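Local coordinates for protein putative acetyltransferase (Streptococcus mutans, PDB 4E2A) that is probably an acyltransferase of the GNAT family, expected to transfer an acyl group such as acetyl to an acceptor substrate, at residues 108-113 / 128-133. Numbering follows the deposited sequence.
Sequences FLKVNW and IQRLYI
Phe-108 to Trp-113 and Ile-128 to Ile-133 run antiparallel as neighbouring strands of a beta hairpin, in the middle of the mixed sheet of a GNAT-type fold, and a classic beta bulge shifts their register by one residue. It probably corresponds to the bulge in strand beta4 of other GNAT proteins, ahead of the loop that binds the acyl-CoA pyrophosphate. Phe-108 and Tyr-132 form a hydrogen-bonded pair with two reciprocal backbone bonds. At the bulge, Gln-129 and Arg-130 both face Lys-110: the carbonyl O of Lys-110 accepts a bond from Gln-129 N at 2.9 Å and a weak one from Arg-130 N at 3.3 Å, while Lys-110 N donates to Arg-130 O. The lysine is extended as far as CE and bends only at its last torsion (chi4 -88°), where NZ meets Gln-129 OE1 at 2.7 Å in the plane of the amide carbonyl. A water accepts from both Lys-110 NZ and Gln-129 NE2.

On the face of Lys-110 the rings of Phe-108 and Tyr-132 lie nearly parallel, planes 19° apart, but slid so that they barely overlap; Phe-108 CZ approaches Tyr-132 CD2 at 3.5 Å. Arg-130 sets its CD at the edge of the phenylalanine ring, 3.9 Å from CE1, and its NH1 continues to a salt bridge with Glu-88. On the opposite face, Leu-109 CD1 packs on Ile-128 CG2 at 4.0 Å.

Helix 48-63 meets the side chains of Phe-108 and Tyr-132, helix 142-157 packs against Leu-109 and Leu-131 on the other face, and strands 94-101 and 161-167 continue the sheet beyond the hairpin.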
# COMPACT_ATOMS: atom_id res chain seq x y z
N PHE B 108 -18.44 7.29 -12.18
CA PHE B 108 -17.76 6.15 -12.80
C PHE B 108 -17.49 5.00 -11.85
O PHE B 108 -17.51 5.15 -10.62
CB PHE B 108 -16.50 6.62 -13.56
CG PHE B 108 -15.35 6.96 -12.65
CD1 PHE B 108 -14.38 6.00 -12.37
CD2 PHE B 108 -15.25 8.21 -12.08
CE1 PHE B 108 -13.31 6.30 -11.53
CE2 PHE B 108 -14.18 8.53 -11.23
CZ PHE B 108 -13.22 7.57 -10.95
N LEU B 109 -17.22 3.83 -12.44
CA LEU B 109 -17.16 2.59 -11.73
C LEU B 109 -16.04 1.75 -12.34
O LEU B 109 -16.00 1.58 -13.55
CB LEU B 109 -18.51 1.83 -11.86
CG LEU B 109 -18.43 0.33 -11.56
CD1 LEU B 109 -18.13 0.08 -10.08
CD2 LEU B 109 -19.69 -0.46 -12.05
N LYS B 110 -15.10 1.27 -11.52
CA LYS B 110 -14.11 0.33 -12.07
C LYS B 110 -14.18 -1.02 -11.38
O LYS B 110 -14.15 -1.11 -10.14
CB LYS B 110 -12.67 0.89 -12.04
CG LYS B 110 -11.60 -0.05 -12.62
CD LYS B 110 -10.20 0.59 -12.53
CE LYS B 110 -9.16 -0.23 -13.33
NZ LYS B 110 -8.51 -1.34 -12.55
N VAL B 111 -14.29 -2.08 -12.19
CA VAL B 111 -14.31 -3.45 -11.64
C VAL B 111 -13.18 -4.33 -12.20
O VAL B 111 -12.74 -4.13 -13.32
CB VAL B 111 -15.70 -4.13 -11.84
CG1 VAL B 111 -16.75 -3.42 -10.96
CG2 VAL B 111 -16.11 -4.10 -13.29
N ASN B 112 -12.69 -5.28 -11.41
CA ASN B 112 -11.58 -6.13 -11.82
C ASN B 112 -11.84 -7.61 -11.57
O ASN B 112 -12.57 -7.98 -10.65
CB ASN B 112 -10.28 -5.78 -11.08
CG ASN B 112 -9.97 -4.30 -11.06
OD1 ASN B 112 -9.62 -3.76 -10.01
ND2 ASN B 112 -10.04 -3.66 -12.21
N TRP B 113 -11.21 -8.46 -12.38
CA TRP B 113 -11.14 -9.88 -12.09
C TRP B 113 -9.82 -10.45 -12.66
O TRP B 113 -9.06 -9.72 -13.29
CB TRP B 113 -12.35 -10.62 -12.64
CG TRP B 113 -12.49 -10.58 -14.13
CD1 TRP B 113 -12.04 -11.52 -15.01
CD2 TRP B 113 -13.13 -9.57 -14.91
NE1 TRP B 113 -12.36 -11.15 -16.30
CE2 TRP B 113 -13.04 -9.95 -16.26
CE3 TRP B 113 -13.78 -8.36 -14.60
CZ2 TRP B 113 -13.55 -9.17 -17.30
CZ3 TRP B 113 -14.29 -7.59 -15.63
CH2 TRP B 113 -14.17 -8.00 -16.97
N ILE B 128 -14.72 -4.84 -6.75
CA ILE B 128 -15.22 -3.50 -7.02
C ILE B 128 -14.17 -2.53 -6.47
O ILE B 128 -13.99 -2.43 -5.25
CB ILE B 128 -16.61 -3.26 -6.39
CG1 ILE B 128 -17.60 -4.33 -6.89
CG2 ILE B 128 -17.12 -1.87 -6.74
CD1 ILE B 128 -18.86 -4.46 -5.99
N GLN B 129 -13.45 -1.87 -7.38
CA GLN B 129 -12.26 -1.10 -7.02
C GLN B 129 -12.54 0.40 -6.82
O GLN B 129 -12.07 0.99 -5.83
CB GLN B 129 -11.15 -1.27 -8.09
CG GLN B 129 -9.82 -0.56 -7.73
CD GLN B 129 -8.90 -0.31 -8.93
OE1 GLN B 129 -9.01 -0.98 -9.97
NE2 GLN B 129 -7.99 0.65 -8.80
N ARG B 130 -13.27 1.00 -7.76
CA ARG B 130 -13.55 2.43 -7.74
C ARG B 130 -15.03 2.75 -7.97
O ARG B 130 -15.65 2.22 -8.90
CB ARG B 130 -12.76 3.17 -8.84
CG ARG B 130 -11.28 3.34 -8.58
CD ARG B 130 -10.59 4.06 -9.76
NE ARG B 130 -9.16 4.02 -9.57
CZ ARG B 130 -8.26 3.96 -10.54
NH1 ARG B 130 -8.65 3.96 -11.82
NH2 ARG B 130 -6.96 3.92 -10.23
N LEU B 131 -15.58 3.66 -7.17
CA LEU B 131 -16.92 4.17 -7.46
C LEU B 131 -17.04 5.61 -6.92
O LEU B 131 -17.02 5.82 -5.71
CB LEU B 131 -18.00 3.24 -6.85
CG LEU B 131 -19.46 3.37 -7.38
CD1 LEU B 131 -20.40 2.26 -6.86
CD2 LEU B 131 -20.05 4.73 -7.03
N TYR B 132 -17.15 6.57 -7.84
CA TYR B 132 -17.27 7.98 -7.54
C TYR B 132 -18.48 8.61 -8.23
O TYR B 132 -18.76 8.31 -9.39
CB TYR B 132 -16.02 8.75 -8.02
CG TYR B 132 -14.75 8.49 -7.22
CD1 TYR B 132 -14.40 9.30 -6.15
CD2 TYR B 132 -13.90 7.44 -7.57
CE1 TYR B 132 -13.23 9.07 -5.45
CE2 TYR B 132 -12.75 7.21 -6.88
CZ TYR B 132 -12.41 8.02 -5.82
OH TYR B 132 -11.25 7.78 -5.13
N ILE B 133 -19.16 9.49 -7.52
CA ILE B 133 -20.23 10.30 -8.12
C ILE B 133 -19.83 11.76 -7.96
O ILE B 133 -19.48 12.19 -6.85
CB ILE B 133 -21.60 10.06 -7.43
CG1 ILE B 133 -22.02 8.58 -7.47
CG2 ILE B 133 -22.69 10.99 -8.04
CD1 ILE B 133 -22.33 8.03 -8.88
O HOH W 1 -6.63 0.66 -11.26